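PDB 1Q9J: Phthiocerol/phthiodiolone dimycocerosyl transferase from Mycobacterium tuberculosis, which probably catalyses the transfer of mycocerosic acids from mycocerosic acid synthase to phthiocerol, phthiodiolone and phenolphthiocerol, the final step in making their diesters. Local coordinates for residues Leu376-Ser380 / Glu391-Ile396; Val258-Tyr262 / Ala288-Ile294. All coordinates share one frame; numbering follows the deposited sequence.

Contact 1. Residues Leu376-Ser380 / Glu391-Ile396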
# COMPACT_ATOMS: atom_id res chain seq x y z
N LEU A 376 -11.57 5.41 -5.31
CA LEU A 376 -10.73 4.86 -4.28
C LEU A 376 -11.11 5.33 -2.90
O LEU A 376 -10.67 6.39 -2.45
CB LEU A 376 -9.26 5.20 -4.55
CG LEU A 376 -8.26 4.64 -3.53
CD1 LEU A 376 -8.26 3.13 -3.63
CD2 LEU A 376 -6.88 5.19 -3.79
N ASP A 377 -11.95 4.57 -2.22
CA ASP A 377 -12.32 4.95 -0.86
C ASP A 377 -11.51 4.01 0.03
O ASP A 377 -11.87 2.84 0.18
CB ASP A 377 -13.81 4.74 -0.63
CG ASP A 377 -14.39 5.76 0.32
OD1 ASP A 377 -13.69 6.07 1.32
OD2 ASP A 377 -15.52 6.24 0.05
N LEU A 378 -10.42 4.50 0.61
CA LEU A 378 -9.60 3.63 1.43
C LEU A 378 -9.05 4.21 2.73
O LEU A 378 -8.68 5.38 2.79
CB LEU A 378 -8.43 3.11 0.58
CG LEU A 378 -7.33 2.30 1.28
CD1 LEU A 378 -7.48 0.82 1.00
CD2 LEU A 378 -5.99 2.80 0.81
N TYR A 379 -9.02 3.39 3.79
CA TYR A 379 -8.49 3.80 5.09
C TYR A 379 -7.10 3.15 5.24
O TYR A 379 -6.79 2.18 4.54
CB TYR A 379 -9.39 3.33 6.24
CG TYR A 379 -10.68 4.11 6.43
CD1 TYR A 379 -11.86 3.69 5.82
CD2 TYR A 379 -10.70 5.27 7.21
CE1 TYR A 379 -13.04 4.41 6.00
CE2 TYR A 379 -11.88 5.99 7.39
CZ TYR A 379 -13.05 5.55 6.78
OH TYR A 379 -14.22 6.25 6.96
N SER A 380 -6.29 3.65 6.15
CA SER A 380 -4.96 3.10 6.33
C SER A 380 -4.37 3.56 7.65
O SER A 380 -4.74 4.61 8.16
CB SER A 380 -4.08 3.54 5.16
OG SER A 380 -2.78 3.94 5.60
N GLU A 391 -5.41 7.40 8.28
CA GLU A 391 -5.48 8.03 6.97
C GLU A 391 -6.70 7.62 6.17
O GLU A 391 -7.20 6.50 6.29
CB GLU A 391 -4.24 7.71 6.14
CG GLU A 391 -2.98 8.38 6.63
CD GLU A 391 -1.86 8.28 5.61
OE1 GLU A 391 -0.74 8.73 5.91
OE2 GLU A 391 -2.11 7.76 4.51
N HIS A 392 -7.18 8.53 5.34
CA HIS A 392 -8.32 8.28 4.49
C HIS A 392 -7.87 8.83 3.14
O HIS A 392 -7.45 9.99 3.02
CB HIS A 392 -9.54 9.02 5.03
CG HIS A 392 -10.85 8.43 4.60
ND1 HIS A 392 -10.98 7.61 3.50
CD2 HIS A 392 -12.10 8.61 5.08
CE1 HIS A 392 -12.26 7.31 3.32
NE2 HIS A 392 -12.96 7.91 4.26
N HIS A 393 -7.91 7.95 2.14
CA HIS A 393 -7.49 8.24 0.78
C HIS A 393 -8.69 8.27 -0.13
O HIS A 393 -9.67 7.58 0.13
CB HIS A 393 -6.57 7.14 0.27
CG HIS A 393 -5.28 7.04 1.03
ND1 HIS A 393 -4.11 7.58 0.56
CD2 HIS A 393 -4.99 6.45 2.21
CE1 HIS A 393 -3.14 7.33 1.43
NE2 HIS A 393 -3.65 6.64 2.44
N GLY A 394 -8.61 9.05 -1.20
CA GLY A 394 -9.72 9.11 -2.13
C GLY A 394 -10.52 10.38 -2.17
O GLY A 394 -10.58 11.14 -1.19
N HIS A 395 -11.16 10.61 -3.31
CA HIS A 395 -12.00 11.78 -3.53
C HIS A 395 -13.32 11.62 -2.78
O HIS A 395 -14.26 11.00 -3.29
CB HIS A 395 -12.29 11.95 -5.02
CG HIS A 395 -11.06 12.09 -5.87
ND1 HIS A 395 -10.22 13.19 -5.80
CD2 HIS A 395 -10.54 11.28 -6.82
CE1 HIS A 395 -9.24 13.05 -6.67
NE2 HIS A 395 -9.41 11.90 -7.30
N ILE A 396 -13.39 12.16 -1.57
CA ILE A 396 -14.61 12.05 -0.79
C ILE A 396 -14.93 13.36 -0.07
O ILE A 396 -14.03 14.15 0.24
CB ILE A 396 -14.50 10.92 0.27
CG1 ILE A 396 -13.32 11.20 1.21
CG2 ILE A 396 -14.33 9.58 -0.43
CD1 ILE A 396 -13.42 10.50 2.53
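The imidazole of His-392 stacks on the ring of Tyr-379 in a non-hydrogen-bonded pair of the antiparallel hairpin. From CB, chi1 of -157° sets the His-392 ring roughly anti to its backbone N and carries it across the Tyr-379 ring. His-392 CG lies 3.8 Å from Tyr-379 CE2. His-392 CD2 follows at 3.5 Å from Tyr-379 CE2, and His-392 NE2 reaches Tyr-379 CZ at 3.5 Å. The centroids are 4.0 Å apart and the planes 27° from each other, a slightly splayed face-to-face stack. His-392 ND1 turns back to the neighbouring strand and donates to Leu-378 O at 3.3 Å. It arrives from above that carbonyl plane, and the bond is bent. Leu-378 O takes a straighter bond from His-393 N at 2.8 Å, so two donors hold it. Ile-396 CD1 lies over the opposite face of the imidazole, toward its rim. On the face of Leu-378, Ser-380 and Glu-391, the His-393 ring runs alongside Leu-378, and its NE2 bonds weakly to Glu-391 OE2. Glu-391 OE1 forms a salt bridge with Arg-215 on strand 213-216, while Tyr-379 OH bonds Glu-249 and Ser-402. The hairpin lies between strands 342-345 and 213-216, and helix 399-412 packs over the Tyr-379 and His-392 face.

Contact 2. Residues Val258-Tyr262 / Ala288-Ile294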
# COMPACT_ATOMS: atom_id res chain seq x y z
N VAL A 258 -28.10 -2.30 8.28
CA VAL A 258 -27.53 -2.64 6.99
C VAL A 258 -26.06 -2.98 7.25
O VAL A 258 -25.30 -2.15 7.76
CB VAL A 258 -27.64 -1.46 5.98
CG1 VAL A 258 -29.07 -1.33 5.49
CG2 VAL A 258 -27.18 -0.17 6.62
N PRO A 259 -25.64 -4.22 6.93
CA PRO A 259 -24.27 -4.67 7.14
C PRO A 259 -23.20 -3.79 6.49
O PRO A 259 -23.49 -2.97 5.61
CB PRO A 259 -24.28 -6.09 6.57
CG PRO A 259 -25.28 -5.99 5.47
CD PRO A 259 -26.39 -5.19 6.11
N ILE A 260 -21.96 -3.95 6.94
CA ILE A 260 -20.85 -3.19 6.39
C ILE A 260 -19.76 -4.12 5.89
O ILE A 260 -18.97 -4.65 6.68
CB ILE A 260 -20.22 -2.26 7.44
CG1 ILE A 260 -21.23 -1.18 7.84
CG2 ILE A 260 -18.95 -1.62 6.87
CD1 ILE A 260 -20.73 -0.32 8.97
N PRO A 261 -19.71 -4.35 4.57
CA PRO A 261 -18.70 -5.22 3.96
C PRO A 261 -17.30 -4.66 4.16
O PRO A 261 -17.03 -3.51 3.80
CB PRO A 261 -19.13 -5.27 2.50
CG PRO A 261 -19.80 -3.94 2.30
CD PRO A 261 -20.61 -3.78 3.55
N TYR A 262 -16.41 -5.47 4.72
CA TYR A 262 -15.04 -5.03 4.98
C TYR A 262 -14.02 -5.86 4.20
O TYR A 262 -14.22 -7.06 3.97
CB TYR A 262 -14.77 -5.10 6.49
CG TYR A 262 -13.39 -4.67 6.92
CD1 TYR A 262 -12.77 -3.55 6.37
CD2 TYR A 262 -12.72 -5.35 7.93
CE1 TYR A 262 -11.52 -3.13 6.82
CE2 TYR A 262 -11.48 -4.94 8.39
CZ TYR A 262 -10.88 -3.83 7.83
OH TYR A 262 -9.63 -3.45 8.28
N ALA A 288 -8.99 -10.36 2.13
CA ALA A 288 -9.76 -11.04 3.15
C ALA A 288 -11.09 -10.29 3.30
O ALA A 288 -11.10 -9.10 3.61
CB ALA A 288 -8.99 -11.03 4.47
N SER A 289 -12.20 -10.98 3.07
CA SER A 289 -13.51 -10.35 3.20
C SER A 289 -14.06 -10.57 4.61
O SER A 289 -13.59 -11.45 5.34
CB SER A 289 -14.50 -10.91 2.17
OG SER A 289 -14.73 -12.30 2.37
N TYR A 290 -15.04 -9.75 4.98
CA TYR A 290 -15.64 -9.82 6.30
C TYR A 290 -16.87 -8.93 6.39
O TYR A 290 -16.74 -7.71 6.39
CB TYR A 290 -14.66 -9.37 7.36
CG TYR A 290 -15.29 -9.28 8.73
CD1 TYR A 290 -15.61 -10.43 9.43
CD2 TYR A 290 -15.58 -8.05 9.30
CE1 TYR A 290 -16.22 -10.36 10.68
CE2 TYR A 290 -16.19 -7.96 10.54
CZ TYR A 290 -16.50 -9.12 11.23
OH TYR A 290 -17.07 -9.05 12.48
N LEU A 291 -18.05 -9.53 6.48
CA LEU A 291 -19.30 -8.77 6.57
C LEU A 291 -19.59 -8.36 8.00
O LEU A 291 -20.14 -9.14 8.77
CB LEU A 291 -20.46 -9.61 6.04
CG LEU A 291 -21.78 -8.90 5.80
CD1 LEU A 291 -21.59 -7.74 4.81
CD2 LEU A 291 -22.78 -9.91 5.25
N ALA A 292 -19.23 -7.13 8.36
CA ALA A 292 -19.45 -6.62 9.70
C ALA A 292 -20.91 -6.21 9.88
O ALA A 292 -21.47 -5.50 9.04
CB ALA A 292 -18.54 -5.45 9.99
N GLU A 293 -21.50 -6.66 10.97
CA GLU A 293 -22.89 -6.34 11.29
C GLU A 293 -22.92 -5.63 12.63
O GLU A 293 -23.07 -6.25 13.68
CB GLU A 293 -23.71 -7.63 11.33
CG GLU A 293 -23.58 -8.43 10.04
CD GLU A 293 -24.41 -9.70 10.05
OE1 GLU A 293 -24.27 -10.49 11.01
OE2 GLU A 293 -25.17 -9.90 9.09
N ILE A 294 -22.77 -4.31 12.57
CA ILE A 294 -22.75 -3.46 13.75
C ILE A 294 -24.12 -2.91 14.15
O ILE A 294 -24.85 -2.35 13.33
CB ILE A 294 -21.76 -2.28 13.56
CG1 ILE A 294 -20.38 -2.81 13.18
CG2 ILE A 294 -21.67 -1.46 14.83
CD1 ILE A 294 -19.36 -1.72 12.91
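The edge of the Tyr-262 ring meets Tyr-290 CD2, in a hydrogen-bonded pair of two antiparallel strands. Tyr-290 CD2 comes near the plane of the Tyr-262 ring, 4.2 Å from Tyr-262 CD2. Tyr-262 CB in turn sits at the edge of the Tyr-290 ring. The two side chains cross rather than stack. Both have CG anti to the backbone N (chi1 -179° and 174°), and the rings part beyond their first atoms. Tyr-264 has its ring nearly parallel to that of Tyr-262, and helix 300-317 packs on Tyr-290. On the same side of the sheet, Ile-260 CB meets Ala-292 CB at 4.4 Å, and helix 237-253 packs on Ile-260 and Tyr-262. The opposite side carries Leu-291 and Pro-261. Leu-291 CD1 touches Pro-259 CB at 3.6 Å and approaches Pro-261 N at 3.9 Å, so one methyl serves both prolines. The contact pairs the outermost strand 285-292 with 260-267 in a mixed sheet. Four backbone bonds join them. Ile-260 N to Ala-292 O is 2.7 Å and nearly straight; Ala-292 N returns to Ile-260 O at 3.0 Å. Tyr-262 N gives a bond of 2.8 Å to Tyr-290 O, and the return bond from Tyr-290 N is weak. Pro-261 has no N-H, but it occupies a non-hydrogen-bonded pair, where none is needed by Leu-291. Its carbonyl can accept the backbone bond with Val-342 on the next strand. Chemically the contact divides cleanly: the polar links across it are all backbone, the side chains meet through carbon, and the hydroxyl of the buried Tyr-290 is hydrogen-bonded to Asp-306.

How the contacts relate
Contacts 1 and 2 belong to one six-stranded mixed sheet. Strand 342-345 lies between them, paired with 378-384 on one side and 260-267 on the other. Their centres are 18 Å apart, and their nearest atoms are about 7 Å apart without touching. Contact 2 ties on the outermost strand 285-292, whereas contact 1 is the hairpin towards the other end. In contact 1 the side chain of Leu-376 is about 8 Å from that of His-124, the probable proton acceptor. In contact 2 the side chain of Ala-288 is about 10 Å from that of Arg-312, probably important for recognising the carrier protein.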